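Local coordinates for dTDP-glucose 4,6-dehydratase (Klebsiella pneumoniae, PDB 5U4Q), which probably catalyses the NAD-dependent dehydration of dTDP-glucose to its 4-keto-6-deoxy sugar, as a member of the epimerase/dehydratase family, at residues L62-R67 with V82-A87; M107-I112 with K159-M164; A194-T199 with D329-Y334. All coordinates share one frame; numbering follows the deposited sequence. Where two conformers were deposited one is given.

Interaction 1: residues L62-R67 with V82-A87. With NAD (nicotinamide-adenine-dinucleotide), chain C.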
loop_
_atom_site.group_PDB
_atom_site.type_symbol
_atom_site.label_atom_id
_atom_site.label_comp_id
_atom_site.label_asym_id
_atom_site.label_seq_id
_atom_site.Cartn_x
_atom_site.Cartn_y
_atom_site.Cartn_z
ATOM N N LEU A 62 -16.399 -16.149 5.759
ATOM C CA LEU A 62 -15.683 -15.244 6.630
ATOM C C LEU A 62 -15.152 -14.103 5.800
ATOM O O LEU A 62 -14.676 -14.327 4.670
ATOM C CB LEU A 62 -14.502 -16.002 7.251
ATOM C CG LEU A 62 -13.577 -15.334 8.227
ATOM C CD1 LEU A 62 -14.325 -14.877 9.459
ATOM C CD2 LEU A 62 -12.489 -16.323 8.617
ATOM N N ASP A 63 -15.223 -12.901 6.344
ATOM C CA ASP A 63 -14.679 -11.731 5.706
ATOM C C ASP A 63 -13.251 -11.513 6.183
ATOM O O ASP A 63 -12.948 -11.609 7.367
ATOM C CB ASP A 63 -15.517 -10.505 6.010
ATOM C CG ASP A 63 -15.372 -9.447 4.956
ATOM O OD1 ASP A 63 -14.263 -8.897 4.829
ATOM O OD2 ASP A 63 -16.383 -9.207 4.239
ATOM N N LEU A 64 -12.358 -11.205 5.247
ATOM C CA LEU A 64 -10.950 -10.917 5.569
ATOM C C LEU A 64 -10.793 -9.778 6.587
ATOM O O LEU A 64 -9.816 -9.770 7.343
ATOM C CB LEU A 64 -10.191 -10.516 4.306
ATOM C CG LEU A 64 -9.965 -11.535 3.216
ATOM C CD1 LEU A 64 -9.323 -10.800 2.055
ATOM C CD2 LEU A 64 -9.085 -12.684 3.714
ATOM N N ALA A 65 -11.768 -8.864 6.597
ATOM C CA ALA A 65 -11.732 -7.700 7.466
ATOM C C ALA A 65 -12.274 -7.952 8.864
ATOM O O ALA A 65 -12.211 -7.055 9.706
ATOM C CB ALA A 65 -12.505 -6.577 6.817
ATOM N N ASP A 66 -12.783 -9.152 9.110
ATOM C CA ASP A 66 -13.334 -9.548 10.427
ATOM C C ASP A 66 -12.128 -9.966 11.278
ATOM O O ASP A 66 -11.679 -11.110 11.222
ATOM C CB ASP A 66 -14.348 -10.677 10.214
ATOM C CG ASP A 66 -14.994 -11.193 11.498
ATOM O OD1 ASP A 66 -14.560 -10.853 12.617
ATOM O OD2 ASP A 66 -15.953 -11.966 11.360
ATOM N N ARG A 67 -11.612 -9.030 12.074
ATOM C CA ARG A 67 -10.393 -9.260 12.839
ATOM C C ARG A 67 -10.513 -10.435 13.797
ATOM O O ARG A 67 -9.643 -11.301 13.821
ATOM C CB ARG A 67 -9.968 -8.008 13.627
ATOM C CG ARG A 67 -8.706 -8.251 14.454
ATOM C CD ARG A 67 -8.253 -7.039 15.235
ATOM N NE ARG A 67 -7.178 -7.408 16.155
ATOM C CZ ARG A 67 -6.645 -6.600 17.071
ATOM N NH1 ARG A 67 -7.074 -5.343 17.198
ATOM N NH2 ARG A 67 -5.665 -7.049 17.852
ATOM N N VAL A 82 -0.313 -20.939 3.743
ATOM C CA VAL A 82 -1.452 -20.132 3.361
ATOM C C VAL A 82 -1.261 -19.676 1.936
ATOM O O VAL A 82 -0.172 -19.251 1.574
ATOM C CB VAL A 82 -1.569 -18.889 4.264
ATOM C CG1 VAL A 82 -2.653 -17.936 3.779
ATOM C CG2 VAL A 82 -1.806 -19.296 5.717
ATOM N N ILE A 83 -2.323 -19.811 1.129
ATOM C CA ILE A 83 -2.375 -19.252 -0.239
ATOM C C ILE A 83 -3.496 -18.224 -0.209
ATOM O O ILE A 83 -4.691 -18.556 -0.069
ATOM C CB ILE A 83 -2.511 -20.309 -1.360
ATOM C CG1 ILE A 83 -2.666 -19.640 -2.730
ATOM C CG2 ILE A 83 -3.665 -21.243 -1.135
ATOM C CD1 ILE A 83 -1.512 -18.787 -3.193
ATOM N N HIS A 84 -3.115 -16.947 -0.248
ATOM C CA HIS A 84 -4.055 -15.855 -0.121
ATOM C C HIS A 84 -4.402 -15.287 -1.481
ATOM O O HIS A 84 -3.569 -14.657 -2.149
ATOM C CB HIS A 84 -3.473 -14.787 0.814
ATOM C CG HIS A 84 -4.321 -13.574 0.926
ATOM N ND1 HIS A 84 -5.653 -13.629 1.275
ATOM C CD2 HIS A 84 -4.035 -12.267 0.723
ATOM C CE1 HIS A 84 -6.152 -12.412 1.271
ATOM N NE2 HIS A 84 -5.194 -11.567 0.936
ATOM N N LEU A 85 -5.660 -15.490 -1.850
ATOM C CA LEU A 85 -6.189 -15.055 -3.149
ATOM C C LEU A 85 -7.379 -14.102 -3.020
ATOM O O LEU A 85 -7.685 -13.363 -3.947
ATOM C CB LEU A 85 -6.560 -16.270 -3.988
ATOM C CG LEU A 85 -5.396 -17.213 -4.287
ATOM C CD1 LEU A 85 -5.884 -18.582 -4.752
ATOM C CD2 LEU A 85 -4.411 -16.619 -5.279
ATOM N N ALA A 86 -8.049 -14.079 -1.874
ATOM C CA ALA A 86 -9.203 -13.215 -1.676
ATOM C C ALA A 86 -8.807 -11.744 -1.767
ATOM O O ALA A 86 -7.846 -11.313 -1.118
ATOM C CB ALA A 86 -9.863 -13.488 -0.336
ATOM N N ALA A 87 -9.562 -11.003 -2.567
ATOM C CA ALA A 87 -9.345 -9.577 -2.776
ATOM C C ALA A 87 -10.451 -9.018 -3.638
ATOM O O ALA A 87 -11.165 -9.759 -4.323
ATOM C CB ALA A 87 -8.005 -9.302 -3.452
HETATM P PA NAD C . -12.505 -13.929 -7.918
HETATM O O1A NAD C . -13.132 -14.987 -8.741
HETATM O O2A NAD C . -13.219 -12.615 -7.670
HETATM O O5B NAD C . -12.090 -14.601 -6.507
HETATM C C5B NAD C . -11.776 -13.872 -5.328
HETATM C C4B NAD C . -12.675 -14.377 -4.211
HETATM O O4B NAD C . -12.343 -13.556 -3.075
HETATM C C3B NAD C . -14.161 -14.209 -4.498
HETATM O O3B NAD C . -14.903 -15.438 -4.522
HETATM C C2B NAD C . -14.610 -13.247 -3.398
HETATM O O2B NAD C . -15.927 -13.540 -2.889
HETATM C C1B NAD C . -13.518 -13.340 -2.334
HETATM N N9A NAD C . -13.388 -12.123 -1.516
HETATM C C8A NAD C . -13.269 -10.851 -1.959
HETATM N N7A NAD C . -13.200 -10.004 -0.930
HETATM C C5A NAD C . -13.254 -10.737 0.194
HETATM C C6A NAD C . -13.270 -10.438 1.640
HETATM N N6A NAD C . -13.179 -9.199 2.103
HETATM N N1A NAD C . -13.364 -11.486 2.460
HETATM C C2A NAD C . -13.469 -12.754 2.038
HETATM N N3A NAD C . -13.490 -13.099 0.734
HETATM C C4A NAD C . -13.386 -12.118 -0.201
HETATM O O3 NAD C . -11.080 -13.475 -8.521
HETATM P PN NAD C . -9.823 -14.381 -8.957
HETATM O O1N NAD C . -9.958 -15.789 -8.549
HETATM O O2N NAD C . -9.557 -13.964 -10.403
HETATM O O5D NAD C . -8.705 -13.662 -8.077
HETATM C C5D NAD C . -7.863 -14.307 -7.126
HETATM C C4D NAD C . -6.730 -13.338 -6.829
HETATM O O4D NAD C . -5.863 -13.235 -7.982
HETATM C C3D NAD C . -7.095 -11.904 -6.465
HETATM O O3D NAD C . -6.216 -11.481 -5.420
HETATM C C2D NAD C . -6.781 -11.097 -7.702
HETATM O O2D NAD C . -6.400 -9.735 -7.418
HETATM C C1D NAD C . -5.632 -11.872 -8.315
HETATM N N1N NAD C . -5.572 -11.731 -9.783
HETATM C C2N NAD C . -6.360 -12.441 -10.624
HETATM C C3N NAD C . -6.274 -12.283 -12.017
HETATM C C7N NAD C . -7.133 -13.048 -13.033
HETATM O O7N NAD C . -6.867 -12.963 -14.242
HETATM N N7N NAD C . -8.202 -13.785 -12.687
HETATM C C4N NAD C . -5.389 -11.359 -12.526
HETATM C C5N NAD C . -4.596 -10.628 -11.653
HETATM C C6N NAD C . -4.713 -10.807 -10.279
#
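Leu64 and Ala86 mark the closest backbone approach of the two segments, their CA atoms 7.8 Å apart. Residues 62-67 leave strand 57-61 and fold into a type I beta turn from Asp63 to Asp66, closed by Asp66 N on Asp63 O; residues 82-87 carry strand 81-84 on into a loop. No hydrogen bond joins the segments, and the direct contact is apolar. The branch CD1 of Leu64 does the touching: it lies 3.6 Å from Ala86 CB and equally far from His84 CE1, which it meets at the edge of the imidazole, in the ring plane. Next to CE1 in the ring, His84 ND1 is hydrogen-bonded to Thr9 OG1, which helps set the turn of the imidazole. NAD binds across the gap. Leu64 N donates to adenine N1A over 3.0 Å with a nearly straight N-H (168°). The adenine amino nitrogen N6A gives a hydrogen to Asp63 OD1 at 2.9 Å. That oxygen also accepts from Ala65 N through its anti lone pair, an Asx turn, and OD2 is bonded to Asn35, so the carboxylate is gripped at both oxygens. With CG of Leu64 beside its backbone N (chi1 -67°), the side chain folds over the adenine, placing CG 3.5 Å from N1A, above the base plane. Ala86 CB lies on the same side of the base, next to the ribose oxygen O4B. Further along, Leu85 O accepts from hydroxyl O3D of the nicotinamide ribose at 2.8 Å. A base read along its N1A-N6A edge by the loop after one parallel strand and covered by the loop after another is the adenine pocket of a Rossmann fold, as in extended short-chain dehydrogenases/reductases.

Interaction 2: residues M107-I112 with K159-M164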
loop_
_atom_site.group_PDB
_atom_site.type_symbol
_atom_site.label_atom_id
_atom_site.label_comp_id
_atom_site.label_asym_id
_atom_site.label_seq_id
_atom_site.Cartn_x
_atom_site.Cartn_y
_atom_site.Cartn_z
HETATM N N MSE A 107 -6.649 -3.845 5.103
HETATM C CA MSE A 107 -6.914 -4.421 6.440
HETATM C C MSE A 107 -6.961 -5.920 6.385
HETATM O O MSE A 107 -6.427 -6.614 7.270
HETATM C CB MSE A 107 -8.250 -3.905 6.947
HETATM C CG MSE A 107 -8.679 -4.443 8.313
HETATM SE SE MSE A 107 -7.478 -3.882 9.765
HETATM C CE MSE A 107 -7.871 -1.950 9.712
ATOM N N GLY A 108 -7.617 -6.457 5.372
ATOM C CA GLY A 108 -7.687 -7.891 5.234
ATOM C C GLY A 108 -6.324 -8.547 5.126
ATOM O O GLY A 108 -6.066 -9.617 5.702
ATOM N N TYR A 109 -5.417 -7.886 4.410
ATOM C CA TYR A 109 -4.071 -8.424 4.225
ATOM C C TYR A 109 -3.335 -8.402 5.568
ATOM O O TYR A 109 -2.597 -9.330 5.887
ATOM C CB TYR A 109 -3.305 -7.670 3.123
ATOM C CG TYR A 109 -2.028 -8.398 2.723
ATOM C CD1 TYR A 109 -2.080 -9.537 1.961
ATOM C CD2 TYR A 109 -0.787 -7.965 3.146
ATOM C CE1 TYR A 109 -0.916 -10.243 1.632
ATOM C CE2 TYR A 109 0.362 -8.642 2.833
ATOM C CZ TYR A 109 0.305 -9.773 2.054
ATOM O OH TYR A 109 1.456 -10.461 1.745
ATOM N N LEU A 110 -3.529 -7.349 6.360
ATOM C CA LEU A 110 -2.910 -7.306 7.682
ATOM C C LEU A 110 -3.415 -8.455 8.549
ATOM O O LEU A 110 -2.614 -9.061 9.248
ATOM C CB LEU A 110 -3.152 -5.977 8.385
ATOM C CG LEU A 110 -2.476 -5.844 9.764
ATOM C CD1 LEU A 110 -0.972 -6.068 9.734
ATOM C CD2 LEU A 110 -2.817 -4.497 10.393
ATOM N N ASN A 111 -4.721 -8.759 8.497
ATOM C CA ASN A 111 -5.252 -9.897 9.288
ATOM C C ASN A 111 -4.564 -11.194 8.883
ATOM O O ASN A 111 -4.248 -12.026 9.732
ATOM C CB ASN A 111 -6.780 -9.984 9.193
ATOM C CG ASN A 111 -7.453 -8.806 9.860
ATOM O OD1 ASN A 111 -6.846 -8.168 10.727
ATOM N ND2 ASN A 111 -8.679 -8.479 9.453
ATOM N N ILE A 112 -4.343 -11.387 7.586
ATOM C CA ILE A 112 -3.607 -12.548 7.113
ATOM C C ILE A 112 -2.180 -12.557 7.710
ATOM O O ILE A 112 -1.719 -13.605 8.206
ATOM C CB ILE A 112 -3.516 -12.567 5.553
ATOM C CG1 ILE A 112 -4.878 -12.835 4.917
ATOM C CG2 ILE A 112 -2.480 -13.563 5.029
ATOM C CD1 ILE A 112 -5.347 -14.260 4.991
ATOM N N LYS A 159 0.784 -3.383 -4.367
ATOM C CA LYS A 159 2.144 -3.023 -3.996
ATOM C C LYS A 159 2.229 -2.865 -2.479
ATOM O O LYS A 159 3.211 -3.286 -1.871
ATOM C CB LYS A 159 2.640 -1.776 -4.732
ATOM C CG LYS A 159 4.007 -1.307 -4.312
ATOM C CD LYS A 159 5.173 -2.318 -4.412
ATOM C CE LYS A 159 6.446 -1.598 -3.918
ATOM N NZ LYS A 159 7.676 -2.423 -3.777
ATOM N N ALA A 160 1.191 -2.290 -1.869
ATOM C CA ALA A 160 1.186 -2.207 -0.418
ATOM C C ALA A 160 1.286 -3.595 0.209
ATOM O O ALA A 160 1.946 -3.749 1.244
ATOM C CB ALA A 160 -0.039 -1.470 0.113
ATOM N N ASN A 161 0.611 -4.587 -0.369
ATOM C CA ASN A 161 0.697 -5.981 0.159
ATOM C C ASN A 161 2.150 -6.451 0.096
ATOM O O ASN A 161 2.652 -7.046 1.061
ATOM C CB ASN A 161 -0.152 -6.944 -0.659
ATOM C CG ASN A 161 -1.676 -6.779 -0.473
ATOM O OD1 ASN A 161 -2.418 -7.562 -1.065
ATOM N ND2 ASN A 161 -2.120 -5.899 0.398
ATOM N N GLU A 162 2.836 -6.179 -1.013
ATOM C CA GLU A 162 4.250 -6.591 -1.135
ATOM C C GLU A 162 5.098 -5.918 -0.047
ATOM O O GLU A 162 5.972 -6.559 0.547
ATOM C CB GLU A 162 4.794 -6.300 -2.536
ATOM C CG GLU A 162 4.085 -7.049 -3.666
ATOM C CD GLU A 162 4.666 -6.776 -5.033
ATOM O OE1 GLU A 162 5.761 -6.153 -5.130
ATOM O OE2 GLU A 162 4.051 -7.201 -6.048
ATOM N N LEU A 163 4.820 -4.632 0.214
ATOM C CA LEU A 163 5.580 -3.887 1.231
ATOM C C LEU A 163 5.349 -4.452 2.611
ATOM O O LEU A 163 6.287 -4.606 3.401
ATOM C CB LEU A 163 5.222 -2.407 1.209
ATOM C CG LEU A 163 5.686 -1.614 -0.018
ATOM C CD1 LEU A 163 4.843 -0.364 -0.139
ATOM C CD2 LEU A 163 7.178 -1.302 0.051
HETATM N N MSE A 164 4.087 -4.769 2.901
HETATM C CA MSE A 164 3.714 -5.334 4.188
HETATM C C MSE A 164 4.327 -6.715 4.349
HETATM O O MSE A 164 4.835 -7.053 5.419
HETATM C CB MSE A 164 2.182 -5.323 4.326
HETATM C CG MSE A 164 1.643 -3.885 4.319
HETATM SE SE MSE A 164 -0.279 -3.787 3.858
HETATM C CE MSE A 164 -1.039 -4.626 5.455
#
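Tyr109 turns its ring toward Asn161 by holding CG anti to the backbone N (chi1 -168°), while Asn161 places its amide carbon beside its own backbone N; the two flat groups thereby stack between the helices. Ring and amide planes differ by only 11°. Asn161 CG rides 3.6 Å above the phenol plane, displaced toward the rim, with ND2 3.4 Å from Tyr109 CG. The centre of the ring is taken by Asn161 CB, a CH-pi contact of 3.8 Å almost on the ring normal. The backbone oxygen Asn161 O comes within 3.3 Å of Tyr109 CE2. No hydrogen bond crosses between the segments: Asn161 ND2 is instead bonded to Asn105 O, one turn before Tyr109, which helps fix the amide's rotation and keep it flat against the ring. Tyr126, from strand 123-129, meets the Tyr109 ring edge-to-face. Met164, a selenomethionine modelled in two conformers, adds a second contact in the one given: its chain bends at the last torsion, bringing CE to the edge of the Tyr109 ring and within 3.9 Å of Leu110 CB. The axes of the two helical segments run roughly parallel, 10.4 Å at closest approach and crossing at -26°. Across the subunit boundary, Lys159 forms a salt bridge with Asp148 of the second subunit, Asn111 is hydrogen-bonded to Tyr99 of that subunit, and Leu110 packs on its Ala102. Two long neighbouring helices packed together with their outer sides against a second copy are consistent with the four-helix-bundle dimer interface familiar from short-chain dehydrogenases/reductases.

Interaction 3: residues A194-T199 with D329-Y334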
loop_
_atom_site.group_PDB
_atom_site.type_symbol
_atom_site.label_atom_id
_atom_site.label_comp_id
_atom_site.label_asym_id
_atom_site.label_seq_id
_atom_site.Cartn_x
_atom_site.Cartn_y
_atom_site.Cartn_z
ATOM N N ALA A 194 -11.491 -11.883 -19.278
ATOM C CA ALA A 194 -10.948 -12.884 -20.213
ATOM C C ALA A 194 -11.933 -13.535 -21.164
ATOM O O ALA A 194 -12.794 -12.845 -21.696
ATOM C CB ALA A 194 -10.181 -13.916 -19.401
ATOM N N LEU A 195 -11.833 -14.854 -21.393
ATOM C CA LEU A 195 -12.709 -15.485 -22.363
ATOM C C LEU A 195 -14.170 -15.458 -21.962
ATOM O O LEU A 195 -15.061 -15.358 -22.793
ATOM C CB LEU A 195 -12.319 -16.919 -22.613
ATOM C CG LEU A 195 -10.952 -17.200 -23.180
ATOM C CD1 LEU A 195 -10.906 -18.671 -23.534
ATOM C CD2 LEU A 195 -10.716 -16.339 -24.424
ATOM N N PHE A 196 -14.432 -15.580 -20.661
ATOM C CA PHE A 196 -15.790 -15.551 -20.146
ATOM C C PHE A 196 -16.431 -14.198 -20.522
ATOM O O PHE A 196 -17.563 -14.151 -20.994
ATOM C CB PHE A 196 -15.708 -15.761 -18.616
ATOM C CG PHE A 196 -16.956 -16.286 -17.957
ATOM C CD1 PHE A 196 -18.243 -16.022 -18.425
ATOM C CD2 PHE A 196 -16.821 -16.969 -16.759
ATOM C CE1 PHE A 196 -19.350 -16.513 -17.744
ATOM C CE2 PHE A 196 -17.920 -17.433 -16.069
ATOM C CZ PHE A 196 -19.178 -17.192 -16.551
ATOM N N LYS A 197 -15.693 -13.115 -20.322
ATOM C CA LYS A 197 -16.192 -11.776 -20.686
ATOM C C LYS A 197 -16.565 -11.735 -22.165
ATOM O O LYS A 197 -17.656 -11.290 -22.519
ATOM C CB LYS A 197 -15.150 -10.708 -20.376
ATOM C CG LYS A 197 -15.555 -9.293 -20.776
ATOM C CD LYS A 197 -14.482 -8.289 -20.415
ATOM C CE LYS A 197 -14.953 -6.870 -20.701
ATOM N NZ LYS A 197 -14.009 -5.875 -20.128
ATOM N N PHE A 198 -15.672 -12.217 -23.021
ATOM C CA PHE A 198 -15.977 -12.210 -24.470
ATOM C C PHE A 198 -17.155 -13.115 -24.827
ATOM O O PHE A 198 -17.996 -12.761 -25.657
ATOM C CB PHE A 198 -14.784 -12.634 -25.322
ATOM C CG PHE A 198 -13.545 -11.818 -25.124
ATOM C CD1 PHE A 198 -13.596 -10.434 -24.974
ATOM C CD2 PHE A 198 -12.293 -12.440 -25.150
ATOM C CE1 PHE A 198 -12.429 -9.697 -24.796
ATOM C CE2 PHE A 198 -11.121 -11.705 -24.987
ATOM C CZ PHE A 198 -11.192 -10.332 -24.801
ATOM N N THR A 199 -17.218 -14.297 -24.219
ATOM C CA THR A 199 -18.274 -15.251 -24.514
ATOM C C THR A 199 -19.648 -14.699 -24.132
ATOM O O THR A 199 -20.609 -14.824 -24.898
ATOM C CB THR A 199 -18.017 -16.576 -23.753
ATOM O OG1 THR A 199 -16.782 -17.149 -24.188
ATOM C CG2 THR A 199 -19.142 -17.565 -23.972
ATOM N N ASP A 329 -16.292 -25.794 -23.594
ATOM C CA ASP A 329 -16.843 -27.052 -23.063
ATOM C C ASP A 329 -17.437 -26.834 -21.678
ATOM O O ASP A 329 -18.558 -27.250 -21.397
ATOM C CB ASP A 329 -15.759 -28.118 -23.031
ATOM C CG ASP A 329 -16.183 -29.369 -22.299
ATOM O OD1 ASP A 329 -17.006 -30.157 -22.820
ATOM O OD2 ASP A 329 -15.686 -29.600 -21.185
ATOM N N TRP A 330 -16.708 -26.116 -20.825
ATOM C CA TRP A 330 -17.222 -25.805 -19.497
ATOM C C TRP A 330 -18.466 -24.917 -19.577
ATOM O O TRP A 330 -19.500 -25.207 -18.973
ATOM C CB TRP A 330 -16.157 -25.110 -18.605
ATOM C CG TRP A 330 -16.805 -24.607 -17.375
ATOM C CD1 TRP A 330 -17.204 -25.347 -16.330
ATOM C CD2 TRP A 330 -17.261 -23.268 -17.114
ATOM N NE1 TRP A 330 -17.880 -24.578 -15.434
ATOM C CE2 TRP A 330 -17.939 -23.294 -15.884
ATOM C CE3 TRP A 330 -17.146 -22.045 -17.790
ATOM C CZ2 TRP A 330 -18.484 -22.156 -15.313
ATOM C CZ3 TRP A 330 -17.706 -20.935 -17.243
ATOM C CH2 TRP A 330 -18.353 -20.984 -15.999
ATOM N N TYR A 331 -18.370 -23.835 -20.330
ATOM C CA TYR A 331 -19.440 -22.841 -20.400
ATOM C C TYR A 331 -20.771 -23.472 -20.885
ATOM O O TYR A 331 -21.816 -23.244 -20.291
ATOM C CB TYR A 331 -19.056 -21.659 -21.299
ATOM C CG TYR A 331 -20.048 -20.534 -21.321
ATOM C CD1 TYR A 331 -21.168 -20.574 -22.155
ATOM C CD2 TYR A 331 -19.861 -19.412 -20.536
ATOM C CE1 TYR A 331 -22.084 -19.530 -22.157
ATOM C CE2 TYR A 331 -20.778 -18.365 -20.531
ATOM C CZ TYR A 331 -21.890 -18.444 -21.333
ATOM O OH TYR A 331 -22.774 -17.390 -21.317
ATOM N N LYS A 332 -20.690 -24.248 -21.956
ATOM C CA LYS A 332 -21.909 -24.836 -22.543
ATOM C C LYS A 332 -22.607 -25.760 -21.594
ATOM O O LYS A 332 -23.855 -25.765 -21.514
ATOM C CB LYS A 332 -21.595 -25.585 -23.835
ATOM C CG LYS A 332 -21.301 -24.691 -25.019
ATOM C CD LYS A 332 -21.238 -25.530 -26.291
ATOM C CE LYS A 332 -21.144 -24.696 -27.530
ATOM N NZ LYS A 332 -21.317 -25.569 -28.747
ATOM N N ASP A 333 -21.820 -26.557 -20.893
ATOM C CA ASP A 333 -22.350 -27.495 -19.930
ATOM C C ASP A 333 -22.921 -26.773 -18.721
ATOM O O ASP A 333 -24.032 -27.074 -18.286
ATOM C CB ASP A 333 -21.265 -28.449 -19.471
ATOM C CG ASP A 333 -21.779 -29.463 -18.490
ATOM O OD1 ASP A 333 -22.428 -30.428 -18.936
ATOM O OD2 ASP A 333 -21.509 -29.294 -17.294
ATOM N N TYR A 334 -22.183 -25.803 -18.184
ATOM C CA TYR A 334 -22.639 -25.121 -16.969
ATOM C C TYR A 334 -23.908 -24.326 -17.212
ATOM O O TYR A 334 -24.829 -24.351 -16.368
ATOM C CB TYR A 334 -21.536 -24.220 -16.381
ATOM C CG TYR A 334 -21.985 -23.540 -15.113
ATOM C CD1 TYR A 334 -22.090 -24.261 -13.937
ATOM C CD2 TYR A 334 -22.373 -22.218 -15.107
ATOM C CE1 TYR A 334 -22.541 -23.667 -12.767
ATOM C CE2 TYR A 334 -22.811 -21.606 -13.931
ATOM C CZ TYR A 334 -22.899 -22.350 -12.770
ATOM O OH TYR A 334 -23.344 -21.792 -11.587
#
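Phe196, Trp330 and Tyr331 form an aromatic cluster between the two helices, with Thr199 closing one flank. All three have CG anti to the backbone N. For Phe196, whose CB does not point at the other helix, this torsion (chi1 -157°) swings the ring end up to it. Trp330 and Tyr331 both reach it from the same side of the phenyl plane, each as an offset edge-to-face pair. The indole presents the edge of its six-membered ring, CH2 lying 3.6 Å from Phe196 CE2, with the planes at 68°. The phenol stands perpendicular to the phenyl, its CE2 3.6 Å from Phe196 CE1. Consecutive residues of one helix thus meet different rim atoms of one ring, Trp330 on the CE2 side and Tyr331 on the CE1 side. Thr199, one turn on from Phe196, uses both branches: OG1, beside the backbone N, reaches back to donate to Leu195 O at 2.8 Å from above the carbonyl plane, which leaves CG2, anti to that N, over the middle of the Tyr331 ring, 3.7 Å from its centroid, as a CH-pi contact. Leu195 O also accepts from Thr199 N. Tyr334 CB covers one face of the Trp330 indole. The axes of the two helical segments approach to 11.8 Å and cross at -54°. Here Leu44 of helix 42-50 packs on Phe196 and Trp330, Leu278 of helix 271-282 on Leu195 and Thr199, and Trp188 meets the Trp330 ring; the contact ties the C-terminal helix 320-334 to helix 194-203, which follows strand 176-185 of the parallel sheet.

The three contacts come in series along the chain. Interactions 1 and 2 are neighbours, their centres about 10 Å apart: strand 81-84 runs on to helix 98-118, and the two sites touch where Leu64 O meets Asn111 ND2 (2.7 Å, a probable hydrogen bond) and where His84 packs on Tyr109. The adenine loops rest on a helix that also faces the second subunit. Interaction 3 stands apart, about 27 Å from interaction 1 and about 32 Å from interaction 2 between centres, on the opposite side of the chain's centre from the latter. It packs C-terminal helix 320-334 against helix 194-203, far along the chain; the others belong to the Rossmann-type sheet and its flanking helices.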